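Local atomic coordinates of 361aa long hypothetical D-aminopeptidase (Pyrococcus horikoshii, PDB entry 2DRH), a protein that is of unconfirmed function but belongs to peptidase family S58 and is probably an aminopeptidase. Residues 79-93 with 126-138. Residues are numbered along the deposited sequence; the frame is centred on the assembly and turned at random.
Sequences KPVGLIQLWELGTIE and TGSVNPLVLECND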
# COMPACT_ATOMS: atom_id res chain seq x y z
N LYS A 79 16.91 2.45 -3.97
CA LYS A 79 16.84 1.55 -5.12
C LYS A 79 16.96 0.07 -4.70
O LYS A 79 17.88 -0.63 -5.11
CB LYS A 79 17.96 1.88 -6.11
CG LYS A 79 17.81 3.22 -6.86
CD LYS A 79 17.81 4.46 -5.93
CE LYS A 79 18.18 5.74 -6.73
NZ LYS A 79 18.03 6.99 -5.91
N PRO A 80 16.03 -0.41 -3.86
CA PRO A 80 16.11 -1.82 -3.44
C PRO A 80 15.65 -2.78 -4.53
O PRO A 80 14.81 -2.45 -5.37
CB PRO A 80 15.20 -1.87 -2.22
CG PRO A 80 14.13 -0.86 -2.59
CD PRO A 80 14.95 0.29 -3.15
N VAL A 81 16.22 -3.98 -4.51
CA VAL A 81 15.89 -5.02 -5.47
C VAL A 81 15.32 -6.20 -4.68
O VAL A 81 15.93 -6.66 -3.70
CB VAL A 81 17.16 -5.49 -6.21
CG1 VAL A 81 16.83 -6.60 -7.19
CG2 VAL A 81 17.81 -4.30 -6.92
N GLY A 82 14.14 -6.67 -5.08
CA GLY A 82 13.53 -7.81 -4.42
C GLY A 82 12.34 -7.60 -3.49
O GLY A 82 11.73 -8.58 -3.06
N LEU A 83 11.97 -6.36 -3.19
CA LEU A 83 10.84 -6.14 -2.28
C LEU A 83 9.45 -6.49 -2.79
O LEU A 83 8.59 -6.91 -2.01
CB LEU A 83 10.82 -4.69 -1.79
CG LEU A 83 12.01 -4.18 -0.98
CD1 LEU A 83 11.78 -2.72 -0.64
CD2 LEU A 83 12.17 -5.02 0.29
N ILE A 84 9.19 -6.33 -4.09
CA ILE A 84 7.85 -6.63 -4.59
C ILE A 84 7.42 -8.08 -4.35
O ILE A 84 6.29 -8.34 -3.95
CB ILE A 84 7.72 -6.26 -6.09
CG1 ILE A 84 7.48 -4.75 -6.24
CG2 ILE A 84 6.57 -7.01 -6.73
CD1 ILE A 84 8.51 -3.87 -5.53
N GLN A 85 8.31 -9.04 -4.59
CA GLN A 85 7.95 -10.43 -4.37
C GLN A 85 7.95 -10.75 -2.88
O GLN A 85 7.19 -11.60 -2.43
CB GLN A 85 8.89 -11.38 -5.12
CG GLN A 85 8.42 -12.85 -5.09
CD GLN A 85 9.12 -13.72 -6.13
OE1 GLN A 85 9.17 -13.37 -7.31
NE2 GLN A 85 9.66 -14.86 -5.68
N LEU A 86 8.80 -10.07 -2.12
CA LEU A 86 8.84 -10.31 -0.69
C LEU A 86 7.43 -10.04 -0.14
O LEU A 86 6.86 -10.85 0.63
CB LEU A 86 9.88 -9.39 -0.02
CG LEU A 86 10.23 -9.69 1.45
CD1 LEU A 86 11.58 -9.10 1.79
CD2 LEU A 86 9.14 -9.15 2.37
N TRP A 87 6.86 -8.91 -0.55
CA TRP A 87 5.53 -8.52 -0.12
C TRP A 87 4.42 -9.43 -0.64
O TRP A 87 3.48 -9.76 0.09
CB TRP A 87 5.21 -7.08 -0.52
CG TRP A 87 5.89 -6.04 0.32
CD1 TRP A 87 6.02 -6.04 1.68
CD2 TRP A 87 6.45 -4.80 -0.13
NE1 TRP A 87 6.63 -4.88 2.11
CE2 TRP A 87 6.90 -4.10 1.02
CE3 TRP A 87 6.62 -4.20 -1.39
CZ2 TRP A 87 7.51 -2.84 0.94
CZ3 TRP A 87 7.23 -2.95 -1.46
CH2 TRP A 87 7.66 -2.29 -0.31
N GLU A 88 4.53 -9.83 -1.91
CA GLU A 88 3.51 -10.67 -2.53
C GLU A 88 3.46 -12.09 -1.96
O GLU A 88 2.38 -12.60 -1.64
CB GLU A 88 3.75 -10.75 -4.04
CG GLU A 88 2.62 -11.46 -4.79
CD GLU A 88 1.36 -10.62 -4.91
OE1 GLU A 88 1.45 -9.50 -5.48
OE2 GLU A 88 0.28 -11.06 -4.45
N LEU A 89 4.63 -12.72 -1.83
CA LEU A 89 4.70 -14.10 -1.33
C LEU A 89 4.98 -14.19 0.16
O LEU A 89 4.78 -15.24 0.76
CB LEU A 89 5.78 -14.88 -2.08
CG LEU A 89 5.61 -15.06 -3.59
CD1 LEU A 89 6.80 -15.83 -4.13
CD2 LEU A 89 4.33 -15.83 -3.88
N GLY A 90 5.45 -13.09 0.75
CA GLY A 90 5.75 -13.07 2.16
C GLY A 90 7.02 -13.81 2.53
O GLY A 90 7.20 -14.20 3.68
N THR A 91 7.91 -14.01 1.56
CA THR A 91 9.13 -14.76 1.85
C THR A 91 10.43 -14.17 1.31
O THR A 91 10.42 -13.28 0.45
CB THR A 91 9.01 -16.18 1.30
OG1 THR A 91 8.65 -16.12 -0.08
CG2 THR A 91 7.93 -16.97 2.07
N ILE A 92 11.54 -14.69 1.83
CA ILE A 92 12.89 -14.32 1.41
C ILE A 92 13.52 -15.65 1.01
O ILE A 92 13.48 -16.61 1.77
CB ILE A 92 13.69 -13.66 2.55
CG1 ILE A 92 13.25 -12.20 2.72
CG2 ILE A 92 15.18 -13.72 2.25
CD1 ILE A 92 14.01 -11.43 3.77
N GLU A 93 14.10 -15.70 -0.19
CA GLU A 93 14.67 -16.94 -0.72
C GLU A 93 16.11 -16.83 -1.17
O GLU A 93 16.59 -17.66 -1.95
CB GLU A 93 13.82 -17.44 -1.89
CG GLU A 93 13.56 -16.37 -2.95
CD GLU A 93 12.71 -16.88 -4.10
OE1 GLU A 93 11.68 -17.56 -3.84
OE2 GLU A 93 13.05 -16.59 -5.27
N THR A 126 12.21 -25.56 -12.65
CA THR A 126 11.42 -24.75 -11.73
C THR A 126 11.52 -23.27 -12.11
O THR A 126 12.16 -22.93 -13.11
CB THR A 126 11.86 -24.93 -10.27
OG1 THR A 126 10.86 -24.35 -9.42
CG2 THR A 126 13.19 -24.26 -9.99
N GLY A 127 10.87 -22.41 -11.33
CA GLY A 127 10.88 -20.98 -11.61
C GLY A 127 12.21 -20.27 -11.44
O GLY A 127 13.25 -20.90 -11.27
N SER A 128 12.17 -18.94 -11.49
CA SER A 128 13.37 -18.13 -11.36
C SER A 128 13.66 -17.84 -9.89
O SER A 128 13.24 -18.59 -9.01
CB SER A 128 13.23 -16.82 -12.14
OG SER A 128 12.24 -15.98 -11.56
N VAL A 129 14.36 -16.74 -9.62
CA VAL A 129 14.68 -16.38 -8.25
C VAL A 129 14.62 -14.89 -8.01
O VAL A 129 14.91 -14.09 -8.90
CB VAL A 129 16.08 -16.91 -7.86
CG1 VAL A 129 17.13 -16.33 -8.79
CG2 VAL A 129 16.39 -16.57 -6.41
N ASN A 130 14.24 -14.52 -6.79
CA ASN A 130 14.10 -13.12 -6.40
C ASN A 130 15.25 -12.61 -5.53
O ASN A 130 15.18 -12.63 -4.30
CB ASN A 130 12.77 -12.95 -5.67
CG ASN A 130 12.46 -11.50 -5.33
OD1 ASN A 130 12.58 -10.61 -6.19
ND2 ASN A 130 12.07 -11.26 -4.09
N PRO A 131 16.34 -12.16 -6.16
CA PRO A 131 17.48 -11.65 -5.40
C PRO A 131 17.11 -10.42 -4.59
O PRO A 131 16.42 -9.52 -5.08
CB PRO A 131 18.52 -11.35 -6.48
CG PRO A 131 17.68 -11.03 -7.68
CD PRO A 131 16.61 -12.08 -7.61
N LEU A 132 17.56 -10.38 -3.34
CA LEU A 132 17.27 -9.27 -2.45
C LEU A 132 18.52 -8.44 -2.20
O LEU A 132 19.48 -8.91 -1.57
CB LEU A 132 16.71 -9.80 -1.13
CG LEU A 132 16.28 -8.82 -0.04
CD1 LEU A 132 15.24 -7.82 -0.57
CD2 LEU A 132 15.69 -9.64 1.11
N VAL A 133 18.50 -7.21 -2.69
CA VAL A 133 19.62 -6.29 -2.58
C VAL A 133 19.13 -4.91 -2.16
O VAL A 133 18.18 -4.38 -2.73
CB VAL A 133 20.34 -6.15 -3.93
CG1 VAL A 133 21.56 -5.25 -3.80
CG2 VAL A 133 20.72 -7.52 -4.46
N LEU A 134 19.80 -4.33 -1.16
CA LEU A 134 19.46 -2.99 -0.67
C LEU A 134 20.73 -2.14 -0.63
O LEU A 134 21.84 -2.66 -0.71
CB LEU A 134 18.79 -3.06 0.70
CG LEU A 134 17.39 -3.68 0.65
CD1 LEU A 134 17.48 -5.16 0.98
CD2 LEU A 134 16.46 -2.97 1.62
N GLU A 135 20.58 -0.82 -0.49
CA GLU A 135 21.75 0.02 -0.52
C GLU A 135 21.68 1.39 0.12
O GLU A 135 20.62 1.85 0.54
CB GLU A 135 22.15 0.23 -1.98
CG GLU A 135 20.99 0.69 -2.87
CD GLU A 135 20.34 1.99 -2.41
OE1 GLU A 135 21.06 2.99 -2.20
OE2 GLU A 135 19.11 2.01 -2.25
N CYS A 136 22.85 2.02 0.16
CA CYS A 136 23.03 3.38 0.67
C CYS A 136 24.09 4.04 -0.24
O CYS A 136 24.93 3.37 -0.83
CB CYS A 136 23.48 3.34 2.13
SG CYS A 136 22.11 2.99 3.28
N ASN A 137 24.03 5.37 -0.37
CA ASN A 137 24.95 6.10 -1.24
C ASN A 137 26.22 6.52 -0.48
O ASN A 137 26.15 7.32 0.44
CB ASN A 137 24.23 7.35 -1.78
CG ASN A 137 24.99 8.04 -2.89
OD1 ASN A 137 26.22 7.99 -2.95
ND2 ASN A 137 24.27 8.70 -3.78
N ASP A 138 27.38 5.98 -0.86
CA ASP A 138 28.63 6.34 -0.19
C ASP A 138 29.46 7.35 -0.97
O ASP A 138 30.65 7.52 -0.72
CB ASP A 138 29.47 5.09 0.10
CG ASP A 138 29.58 4.16 -1.10
OD1 ASP A 138 29.34 4.62 -2.24
OD2 ASP A 138 29.91 2.97 -0.91
O HOH W 1 10.77 -8.72 -6.31
O HOH W 2 11.14 -16.49 -7.43
O HOH W 3 11.76 -13.64 -2.17
O HOH W 4 14.88 -13.34 -1.58
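The side-chain amides of Asn130 and Gln85 stack, their planes 21° apart and the two chains running past each other in opposite directions; Gln85 CB lies 3.3 Å from Asn130 ND2. At the edge of the Asn130 amide, ND2 donates to Gly82 O (2.9 Å), meeting a lone pair in the carbonyl plane, while a water accepts from ND2 and another links OD1 to Gln85 N. With CG anti to the backbone N (chi1 -175°), the amide reaches the first turn of helix 83-89, where Gly82 is the N-cap. Cut back to alanine, this residue would probably leave Gly82 O without its straight bond and Gln85 without its stacking partner. Glu93 OE2 takes Asn130 N on its anti side, somewhat out of the carboxylate plane, at 2.8 Å; Lys66 pairs with OE1. Val81 and Val133 form one antiparallel hydrogen-bonded pair (Val81 N to Val133 O 2.7 Å, Val133 N to Val81 O 2.8 Å), and Glu135 OE2 receives Lys79 N from above the carboxylate plane. Leu132 CD2 packs 3.6 Å from Ile92 CD1. Lys79 NZ bonds Gln85 OE1 of a second subunit, and reciprocally. This lone bridge ties the approach to helix 83-89 to strand 132-136, outermost within this chain in a four-stranded mixed sheet and parallel to 96-100; helix 104-118 packs on Val129, Pro131 and Val133, strand 278-285 on Pro80, Ile92 and Leu134.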